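Long-range contact in transcriptional regulator (Actinomyces oris, PDB 5V8C), which probably acts as an LCP-family phosphotransferase that mediates glycosylation of a cell wall-anchored surface protein: residues 65-77 against 267-281. Sequence-based numbering, arbitrary orientation.
With PO4 (phosphate ion), chain C.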
# COMPACT_ATOMS: atom_id res chain seq x y z
N VAL A 65 0.59 12.68 9.37
CA VAL A 65 0.38 11.82 8.20
C VAL A 65 0.02 10.42 8.69
O VAL A 65 0.74 9.86 9.52
CB VAL A 65 1.59 11.80 7.21
CG1 VAL A 65 1.48 10.65 6.20
CG2 VAL A 65 1.73 13.14 6.48
N THR A 66 -1.09 9.86 8.18
CA THR A 66 -1.55 8.52 8.51
C THR A 66 -1.64 7.69 7.24
O THR A 66 -2.12 8.16 6.21
CB THR A 66 -2.87 8.57 9.31
OG1 THR A 66 -2.60 9.11 10.60
CG2 THR A 66 -3.51 7.20 9.49
N ILE A 67 -1.14 6.46 7.31
CA ILE A 67 -1.19 5.51 6.21
C ILE A 67 -2.03 4.33 6.67
O ILE A 67 -1.75 3.74 7.71
CB ILE A 67 0.23 5.11 5.74
CG1 ILE A 67 0.93 6.31 5.07
CG2 ILE A 67 0.20 3.89 4.81
CD1 ILE A 67 2.43 6.20 5.03
N ILE A 68 -3.12 4.06 5.95
CA ILE A 68 -4.03 2.95 6.24
C ILE A 68 -3.83 1.88 5.19
O ILE A 68 -4.06 2.12 4.00
CB ILE A 68 -5.52 3.40 6.41
CG1 ILE A 68 -5.65 4.32 7.64
CG2 ILE A 68 -6.44 2.18 6.55
CD1 ILE A 68 -6.69 5.34 7.56
N ASN A 69 -3.29 0.74 5.62
CA ASN A 69 -2.99 -0.38 4.74
C ASN A 69 -4.26 -1.22 4.62
O ASN A 69 -4.78 -1.70 5.63
CB ASN A 69 -1.78 -1.17 5.27
CG ASN A 69 -1.34 -2.35 4.43
OD1 ASN A 69 -1.42 -2.36 3.20
ND2 ASN A 69 -0.81 -3.37 5.09
N LEU A 70 -4.83 -1.27 3.41
CA LEU A 70 -6.07 -2.01 3.16
C LEU A 70 -5.75 -3.43 2.69
O LEU A 70 -5.10 -3.58 1.64
CB LEU A 70 -6.94 -1.29 2.13
CG LEU A 70 -7.43 0.12 2.50
CD1 LEU A 70 -8.07 0.80 1.31
CD2 LEU A 70 -8.40 0.08 3.67
N PRO A 71 -6.15 -4.47 3.45
CA PRO A 71 -5.84 -5.86 3.04
C PRO A 71 -6.45 -6.23 1.68
O PRO A 71 -7.62 -5.96 1.45
CB PRO A 71 -6.39 -6.70 4.19
CG PRO A 71 -7.41 -5.86 4.83
CD PRO A 71 -6.92 -4.45 4.71
N ARG A 72 -5.63 -6.80 0.78
CA ARG A 72 -6.00 -7.16 -0.60
C ARG A 72 -7.15 -8.18 -0.70
O ARG A 72 -7.93 -8.14 -1.65
CB ARG A 72 -4.76 -7.65 -1.38
CG ARG A 72 -4.15 -8.96 -0.85
CD ARG A 72 -2.96 -9.47 -1.65
NE ARG A 72 -3.28 -9.75 -3.05
CZ ARG A 72 -3.89 -10.86 -3.49
NH1 ARG A 72 -4.28 -11.79 -2.62
NH2 ARG A 72 -4.11 -11.04 -4.78
N ASP A 73 -7.24 -9.09 0.28
CA ASP A 73 -8.25 -10.15 0.33
C ASP A 73 -9.59 -9.65 0.85
O ASP A 73 -10.58 -10.36 0.73
CB ASP A 73 -7.74 -11.36 1.15
CG ASP A 73 -7.09 -11.00 2.49
OD1 ASP A 73 -6.03 -10.33 2.48
OD2 ASP A 73 -7.60 -11.46 3.54
N LEU A 74 -9.64 -8.40 1.36
CA LEU A 74 -10.87 -7.79 1.87
C LEU A 74 -11.93 -7.63 0.77
O LEU A 74 -11.64 -7.08 -0.29
CB LEU A 74 -10.54 -6.44 2.54
CG LEU A 74 -11.71 -5.56 2.97
CD1 LEU A 74 -12.22 -5.95 4.36
CD2 LEU A 74 -11.33 -4.10 2.92
N THR A 75 -13.13 -8.16 1.01
CA THR A 75 -14.25 -8.10 0.07
C THR A 75 -15.13 -6.91 0.44
O THR A 75 -15.38 -6.67 1.62
CB THR A 75 -15.02 -9.44 0.10
OG1 THR A 75 -14.08 -10.51 0.02
CG2 THR A 75 -16.04 -9.56 -1.02
N ILE A 76 -15.56 -6.13 -0.57
CA ILE A 76 -16.38 -4.93 -0.38
C ILE A 76 -17.47 -4.82 -1.47
O ILE A 76 -17.44 -5.59 -2.43
CB ILE A 76 -15.49 -3.65 -0.33
CG1 ILE A 76 -14.64 -3.52 -1.61
CG2 ILE A 76 -14.65 -3.57 0.95
CD1 ILE A 76 -14.35 -2.10 -2.03
N ASN A 77 -18.38 -3.83 -1.35
CA ASN A 77 -19.38 -3.56 -2.38
C ASN A 77 -18.71 -2.75 -3.50
O ASN A 77 -18.56 -1.53 -3.38
CB ASN A 77 -20.60 -2.81 -1.79
CG ASN A 77 -21.77 -2.61 -2.73
OD1 ASN A 77 -22.61 -1.73 -2.53
ND2 ASN A 77 -21.88 -3.43 -3.77
N ILE A 267 -15.61 -15.38 3.84
CA ILE A 267 -15.37 -14.09 3.20
C ILE A 267 -14.91 -13.05 4.24
O ILE A 267 -15.53 -12.94 5.31
CB ILE A 267 -16.57 -13.63 2.31
CG1 ILE A 267 -17.51 -12.65 3.03
CG2 ILE A 267 -17.35 -14.80 1.71
CD1 ILE A 267 -17.33 -11.22 2.56
N VAL A 268 -13.82 -12.33 3.96
CA VAL A 268 -13.30 -11.31 4.87
C VAL A 268 -13.96 -9.96 4.55
O VAL A 268 -13.69 -9.33 3.53
CB VAL A 268 -11.74 -11.28 4.99
CG1 VAL A 268 -11.05 -11.73 3.70
CG2 VAL A 268 -11.21 -9.93 5.47
N SER A 269 -14.91 -9.59 5.40
CA SER A 269 -15.74 -8.40 5.22
C SER A 269 -15.39 -7.28 6.23
O SER A 269 -14.92 -7.58 7.33
CB SER A 269 -17.21 -8.78 5.35
OG SER A 269 -17.93 -8.40 4.19
N PRO A 270 -15.67 -6.00 5.90
CA PRO A 270 -15.43 -4.94 6.89
C PRO A 270 -16.39 -5.06 8.07
O PRO A 270 -17.60 -5.23 7.87
CB PRO A 270 -15.65 -3.64 6.10
CG PRO A 270 -15.75 -4.04 4.65
CD PRO A 270 -16.25 -5.45 4.66
N ASN A 271 -15.84 -5.04 9.29
CA ASN A 271 -16.63 -5.12 10.52
C ASN A 271 -16.83 -3.73 11.13
O ASN A 271 -16.41 -2.73 10.52
CB ASN A 271 -15.97 -6.08 11.53
CG ASN A 271 -14.53 -5.82 11.89
OD1 ASN A 271 -13.86 -6.66 12.48
ND2 ASN A 271 -14.00 -4.65 11.57
N GLN A 272 -17.45 -3.65 12.32
CA GLN A 272 -17.67 -2.39 13.02
C GLN A 272 -16.33 -1.67 13.28
O GLN A 272 -16.24 -0.47 13.01
CB GLN A 272 -18.47 -2.60 14.31
CG GLN A 272 -18.84 -1.31 15.03
CD GLN A 272 -19.80 -0.44 14.25
OE1 GLN A 272 -21.00 -0.72 14.17
NE2 GLN A 272 -19.30 0.64 13.68
N GLU A 273 -15.29 -2.40 13.75
CA GLU A 273 -13.95 -1.85 14.01
C GLU A 273 -13.41 -1.09 12.78
O GLU A 273 -12.94 0.04 12.91
CB GLU A 273 -12.96 -2.95 14.39
CG GLU A 273 -12.94 -3.35 15.86
CD GLU A 273 -11.79 -4.29 16.17
OE1 GLU A 273 -10.71 -3.79 16.59
OE2 GLU A 273 -11.93 -5.51 15.92
N SER A 274 -13.49 -1.72 11.59
CA SER A 274 -13.05 -1.17 10.31
C SER A 274 -13.83 0.10 9.94
O SER A 274 -13.22 1.09 9.54
CB SER A 274 -13.22 -2.21 9.21
OG SER A 274 -12.55 -3.42 9.53
N ARG A 275 -15.17 0.07 10.10
CA ARG A 275 -16.05 1.19 9.77
C ARG A 275 -15.79 2.43 10.63
O ARG A 275 -15.86 3.54 10.11
CB ARG A 275 -17.53 0.77 9.83
CG ARG A 275 -17.93 -0.25 8.76
CD ARG A 275 -18.33 0.40 7.45
NE ARG A 275 -18.00 -0.44 6.29
CZ ARG A 275 -18.88 -1.17 5.63
NH1 ARG A 275 -20.16 -1.20 6.00
NH2 ARG A 275 -18.50 -1.89 4.58
N ASP A 276 -15.49 2.23 11.93
CA ASP A 276 -15.22 3.32 12.88
C ASP A 276 -13.89 3.99 12.58
O ASP A 276 -13.81 5.21 12.50
CB ASP A 276 -15.24 2.82 14.33
CG ASP A 276 -16.54 2.17 14.77
OD1 ASP A 276 -17.62 2.74 14.48
OD2 ASP A 276 -16.48 1.14 15.48
N LEU A 277 -12.83 3.17 12.41
CA LEU A 277 -11.48 3.60 12.07
C LEU A 277 -11.55 4.44 10.79
O LEU A 277 -10.89 5.47 10.71
CB LEU A 277 -10.60 2.35 11.86
CG LEU A 277 -9.05 2.49 11.73
CD1 LEU A 277 -8.61 2.38 10.29
CD2 LEU A 277 -8.50 3.74 12.42
N LEU A 278 -12.38 4.03 9.82
CA LEU A 278 -12.57 4.74 8.57
C LEU A 278 -13.44 5.97 8.76
O LEU A 278 -13.24 6.97 8.07
CB LEU A 278 -13.15 3.81 7.49
CG LEU A 278 -12.16 2.83 6.83
CD1 LEU A 278 -12.90 1.73 6.10
CD2 LEU A 278 -11.25 3.53 5.85
N ALA A 279 -14.39 5.91 9.72
CA ALA A 279 -15.29 7.03 10.03
C ALA A 279 -14.54 8.16 10.73
O ALA A 279 -14.96 9.31 10.65
CB ALA A 279 -16.44 6.57 10.90
N ARG A 280 -13.45 7.83 11.45
CA ARG A 280 -12.60 8.81 12.12
C ARG A 280 -12.02 9.80 11.09
O ARG A 280 -12.07 11.01 11.29
CB ARG A 280 -11.45 8.12 12.88
CG ARG A 280 -11.89 7.50 14.20
CD ARG A 280 -10.73 6.94 15.00
NE ARG A 280 -11.19 6.35 16.26
CZ ARG A 280 -11.20 7.00 17.42
NH1 ARG A 280 -10.74 8.24 17.50
NH2 ARG A 280 -11.65 6.40 18.51
N TYR A 281 -11.54 9.25 9.94
CA TYR A 281 -10.93 10.01 8.84
C TYR A 281 -11.96 10.51 7.81
O TYR A 281 -11.58 10.92 6.71
CB TYR A 281 -9.80 9.18 8.20
CG TYR A 281 -8.78 8.68 9.20
CD1 TYR A 281 -7.83 9.54 9.74
CD2 TYR A 281 -8.81 7.37 9.66
CE1 TYR A 281 -6.93 9.10 10.71
CE2 TYR A 281 -7.91 6.92 10.63
CZ TYR A 281 -6.97 7.79 11.15
OH TYR A 281 -6.09 7.35 12.10
P PO4 C . -4.59 -15.40 -5.18
O1 PO4 C . -5.21 -16.47 -6.18
O2 PO4 C . -5.77 -14.73 -4.33
O3 PO4 C . -3.85 -14.26 -6.02
O4 PO4 C . -3.58 -16.09 -4.23
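Thr75 N donates a nearly straight hydrogen bond (174°) to Val268 O at 2.8 Å, the one hydrogen bond joining the two segments. Around it Val268 sets its CG1 against Asp73, 3.5 Å from OD2, the two side chains crossing at about a right angle. Leu74 has its CG anti to the backbone N (chi1 172°), which carries CD1 back over the 268-270 backbone, 3.8 Å from Pro270 N and 4.0 Å from Pro270 CG. Pro270 CG also meets Ile76 CG2 at 3.9 Å, so the proline ring touches both aliphatic chains, and Leu105 of helix 94-105 adds to this cluster. Ile267 lays CD1 across the CB of Thr75.

At the far end, beyond helix 272-280, the Tyr281 ring reaches strand 65-70. Ile68 CD1 lies 3.6 Å from Tyr281 CD2, while Thr66 turns CG2 anti to the backbone N and brings that methyl 3.7 Å from Tyr281 OH; Thr66 OG1 is hydrogen-bonded to Thr253 OG1 on the neighbouring strand 252-256. Leu277 CD1 approaches Ile68 CG2 more loosely.

Segment 267-281 thus packs against one face of the central mixed sheet through Tyr281 and Leu277, while its loop, whose N-cap Asn271 is also held by Pro258 O, meets residues 73-76 through aliphatic groups and one backbone bond.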